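Long-range contact in trans-4-hydroxy-L-proline dehydratase (Clostridioides difficile 70-100-2010, PDB 6VXC), which uses glycyl radical chemistry to dehydrate trans-4-hydroxy-L-proline to (S)-1-pyrroline-5-carboxylate in anaerobic hydroxyproline degradation: residues V573-I585 / S678-I692. Residues are numbered along the deposited sequence; the frame is centred on the assembly and turned at random.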
# COMPACT_ATOMS: atom_id res chain seq x y z
N VAL A 573 -14.79 1.04 1.32
CA VAL A 573 -14.65 2.49 1.32
C VAL A 573 -15.99 3.12 1.68
O VAL A 573 -17.04 2.71 1.17
CB VAL A 573 -14.15 3.03 -0.03
CG1 VAL A 573 -14.06 4.55 0.00
CG2 VAL A 573 -12.81 2.44 -0.38
N GLY A 574 -15.93 4.13 2.55
CA GLY A 574 -17.06 4.99 2.78
C GLY A 574 -17.98 4.62 3.91
O GLY A 574 -19.16 4.99 3.88
N ILE A 575 -17.49 3.92 4.94
CA ILE A 575 -18.37 3.47 6.02
C ILE A 575 -19.05 4.67 6.70
O ILE A 575 -20.21 4.58 7.10
CB ILE A 575 -17.58 2.56 6.99
CG1 ILE A 575 -18.49 1.94 8.06
CG2 ILE A 575 -16.36 3.28 7.59
CD1 ILE A 575 -19.59 1.03 7.50
N GLY A 576 -18.35 5.80 6.85
CA GLY A 576 -18.99 6.96 7.46
C GLY A 576 -20.13 7.51 6.62
O GLY A 576 -21.22 7.79 7.12
N THR A 577 -19.88 7.69 5.33
CA THR A 577 -20.91 8.20 4.43
C THR A 577 -22.15 7.30 4.47
O THR A 577 -23.26 7.78 4.70
CB THR A 577 -20.35 8.30 3.01
OG1 THR A 577 -19.29 9.25 2.97
CG2 THR A 577 -21.44 8.72 2.00
N ILE A 578 -21.95 5.99 4.34
CA ILE A 578 -23.14 5.14 4.24
C ILE A 578 -23.82 4.99 5.59
O ILE A 578 -25.05 4.93 5.65
CB ILE A 578 -22.84 3.77 3.60
CG1 ILE A 578 -24.17 3.00 3.49
CG2 ILE A 578 -21.79 2.99 4.38
CD1 ILE A 578 -24.09 1.74 2.79
N THR A 579 -23.05 4.96 6.68
CA THR A 579 -23.64 4.96 8.02
C THR A 579 -24.55 6.16 8.20
O THR A 579 -25.71 6.02 8.62
CB THR A 579 -22.56 4.98 9.10
OG1 THR A 579 -21.81 3.76 9.09
CG2 THR A 579 -23.21 5.14 10.45
N ASP A 580 -24.03 7.36 7.92
CA ASP A 580 -24.85 8.55 8.09
C ASP A 580 -26.04 8.56 7.13
O ASP A 580 -27.10 9.08 7.48
CB ASP A 580 -24.00 9.81 7.93
CG ASP A 580 -23.07 10.07 9.13
OD1 ASP A 580 -23.15 9.35 10.14
OD2 ASP A 580 -22.25 11.01 9.06
N SER A 581 -25.89 8.00 5.93
CA SER A 581 -27.01 7.96 4.98
C SER A 581 -28.13 7.06 5.49
O SER A 581 -29.29 7.46 5.52
CB SER A 581 -26.53 7.50 3.61
OG SER A 581 -25.73 8.49 3.00
N LEU A 582 -27.80 5.83 5.89
CA LEU A 582 -28.82 4.93 6.40
C LEU A 582 -29.38 5.43 7.73
O LEU A 582 -30.58 5.27 8.00
CB LEU A 582 -28.26 3.52 6.55
CG LEU A 582 -28.18 2.64 5.30
CD1 LEU A 582 -27.39 1.35 5.57
CD2 LEU A 582 -29.57 2.31 4.77
N THR A 583 -28.53 6.05 8.55
CA THR A 583 -29.02 6.67 9.78
C THR A 583 -30.01 7.78 9.46
O THR A 583 -31.06 7.89 10.10
CB THR A 583 -27.86 7.21 10.62
OG1 THR A 583 -27.00 6.15 11.04
CG2 THR A 583 -28.39 7.92 11.88
N ALA A 584 -29.70 8.60 8.45
CA ALA A 584 -30.63 9.67 8.08
C ALA A 584 -31.98 9.12 7.64
O ALA A 584 -33.03 9.69 7.95
CB ALA A 584 -30.02 10.53 6.97
N ILE A 585 -31.97 8.02 6.90
CA ILE A 585 -33.22 7.43 6.44
C ILE A 585 -34.01 6.85 7.60
O ILE A 585 -35.21 7.11 7.74
CB ILE A 585 -32.94 6.37 5.35
CG1 ILE A 585 -32.39 7.05 4.08
CG2 ILE A 585 -34.20 5.56 5.09
CD1 ILE A 585 -31.94 6.05 2.99
N SER A 678 -26.25 11.90 -1.60
CA SER A 678 -26.62 10.81 -0.71
C SER A 678 -27.49 11.31 0.43
O SER A 678 -27.51 12.51 0.73
CB SER A 678 -25.38 10.07 -0.15
OG SER A 678 -24.34 10.94 0.26
N PRO A 679 -28.24 10.40 1.07
CA PRO A 679 -29.24 10.82 2.08
C PRO A 679 -28.66 11.55 3.28
O PRO A 679 -29.42 12.20 4.00
CB PRO A 679 -29.87 9.48 2.51
CG PRO A 679 -29.70 8.60 1.33
CD PRO A 679 -28.38 8.98 0.71
N ASN A 680 -27.36 11.44 3.56
CA ASN A 680 -26.82 12.13 4.72
C ASN A 680 -26.65 13.63 4.49
O ASN A 680 -26.34 14.35 5.44
CB ASN A 680 -25.47 11.54 5.12
CG ASN A 680 -24.41 11.75 4.06
OD1 ASN A 680 -24.71 11.68 2.87
ND2 ASN A 680 -23.19 12.01 4.48
N GLY A 681 -26.86 14.11 3.27
CA GLY A 681 -26.67 15.50 2.94
C GLY A 681 -25.43 15.79 2.12
O GLY A 681 -25.24 16.93 1.69
N ARG A 682 -24.58 14.79 1.88
CA ARG A 682 -23.45 14.96 0.97
C ARG A 682 -23.97 15.24 -0.44
O ARG A 682 -24.93 14.62 -0.89
CB ARG A 682 -22.57 13.71 1.00
CG ARG A 682 -21.43 13.69 0.00
CD ARG A 682 -20.90 12.26 -0.24
NE ARG A 682 -20.57 12.11 -1.65
CZ ARG A 682 -21.46 11.90 -2.61
NH1 ARG A 682 -22.74 11.78 -2.29
NH2 ARG A 682 -21.08 11.82 -3.87
N LEU A 683 -23.39 16.23 -1.11
CA LEU A 683 -23.91 16.60 -2.41
C LEU A 683 -23.26 15.78 -3.53
O LEU A 683 -22.24 15.12 -3.34
CB LEU A 683 -23.73 18.09 -2.66
CG LEU A 683 -24.44 19.03 -1.68
CD1 LEU A 683 -24.25 20.46 -2.11
CD2 LEU A 683 -25.92 18.70 -1.54
N CYS A 684 -23.88 15.89 -4.71
CA CYS A 684 -23.48 15.14 -5.89
C CYS A 684 -22.02 15.36 -6.23
O CYS A 684 -21.52 16.50 -6.24
CB CYS A 684 -24.37 15.56 -7.08
SG CYS A 684 -23.98 14.76 -8.65
N ALA A 685 -21.33 14.26 -6.53
CA ALA A 685 -19.94 14.24 -6.97
C ALA A 685 -18.94 14.68 -5.89
O ALA A 685 -17.75 14.80 -6.19
CB ALA A 685 -19.72 15.10 -8.23
N LYS A 686 -19.38 14.92 -4.65
CA LYS A 686 -18.43 15.16 -3.56
C LYS A 686 -17.78 13.84 -3.11
O LYS A 686 -18.38 12.77 -3.23
CB LYS A 686 -19.14 15.80 -2.37
CG LYS A 686 -19.78 17.14 -2.63
CD LYS A 686 -18.76 18.19 -2.99
CE LYS A 686 -17.93 18.59 -1.77
NZ LYS A 686 -17.40 19.99 -1.87
N PRO A 687 -16.56 13.90 -2.56
CA PRO A 687 -15.94 12.68 -2.02
C PRO A 687 -16.81 11.99 -0.97
O PRO A 687 -17.63 12.61 -0.29
CB PRO A 687 -14.64 13.21 -1.40
CG PRO A 687 -14.31 14.43 -2.21
CD PRO A 687 -15.65 15.05 -2.56
N VAL A 688 -16.63 10.68 -0.84
CA VAL A 688 -17.18 9.96 0.31
C VAL A 688 -16.16 10.03 1.45
O VAL A 688 -15.05 10.54 1.28
CB VAL A 688 -17.59 8.50 -0.02
CG1 VAL A 688 -18.68 8.48 -1.10
CG2 VAL A 688 -16.39 7.66 -0.51
N SER A 689 -16.55 9.56 2.63
CA SER A 689 -15.66 9.62 3.79
C SER A 689 -14.43 8.75 3.57
O SER A 689 -14.49 7.75 2.85
CB SER A 689 -16.40 9.16 5.05
OG SER A 689 -16.97 7.86 4.86
N GLU A 690 -13.32 9.13 4.20
CA GLU A 690 -12.04 8.43 4.09
C GLU A 690 -11.81 7.48 5.27
O GLU A 690 -12.11 7.82 6.42
CB GLU A 690 -10.87 9.42 3.95
CG GLU A 690 -11.03 10.73 4.72
CD GLU A 690 -10.70 10.68 6.21
OE1 GLU A 690 -10.01 9.74 6.66
OE2 GLU A 690 -11.18 11.58 6.93
N GLY A 691 -11.28 6.30 4.98
CA GLY A 691 -11.04 5.28 5.99
C GLY A 691 -12.30 4.98 6.77
O GLY A 691 -13.40 4.93 6.21
N ILE A 692 -12.16 4.81 8.09
CA ILE A 692 -13.30 4.72 8.99
C ILE A 692 -13.55 6.05 9.70
O ILE A 692 -14.23 6.09 10.74
CB ILE A 692 -13.15 3.57 10.01
CG1 ILE A 692 -11.97 3.85 10.97
CG2 ILE A 692 -13.08 2.20 9.31
CD1 ILE A 692 -11.93 2.95 12.18
O HOH W 1 -13.58 5.19 3.39
O HOH W 2 -14.84 2.50 4.99
O HOH W 3 -15.51 6.64 6.83
O HOH W 4 -23.15 12.96 7.21
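The amino end of helix 575-591, with Gly574 at the N-cap position, is met by Ser689 in the loop that follows helix 667-673. Thr577 and Ser689 exchange two bonds there: Thr577 N donates to Ser689 OG at 3.0 Å (N-H...O 150°), and Ser689 N donates to Thr577 OG1 at 2.8 Å (153°). The Thr577 hydroxyl lies beside its own backbone N (chi1 -64°), which brings donor and acceptor of that residue to the same serine; it also bonds Glu695. The amides at the helix start have no acceptor within the helix; Ser689 OG serves Thr577 N, and ordered waters serve the others: water 1 accepts from Gly574 N at 2.7 Å, water 2 from Ile575 N, and water 3 from both Gly576 N and Ser689 OG while donating to Gly691 O. In this glycyl radical enzyme fold the loop brings Gly691 to about 9 Å from the side chain of Cys454, probably the cysteine that carries the radical intermediate, as in related enzymes.

Farther along the helix, a type I turn from Ser678 to Gly681 sits against the next turns. Asn680 CB packs on Asp580 CB at 3.6 Å, and water 4 bridges Asn680 ND2 to Asp580 OD2; Asp580 OD1 bonds Tyr625 N. Within the turn, Asn680 OD1 accepts from Ser678 OG at 2.7 Å, a bond that restrains the amide's rotation. Pro679 CG meets Ile585 CD1 at 3.8 Å, the ring crossing the isoleucine obliquely.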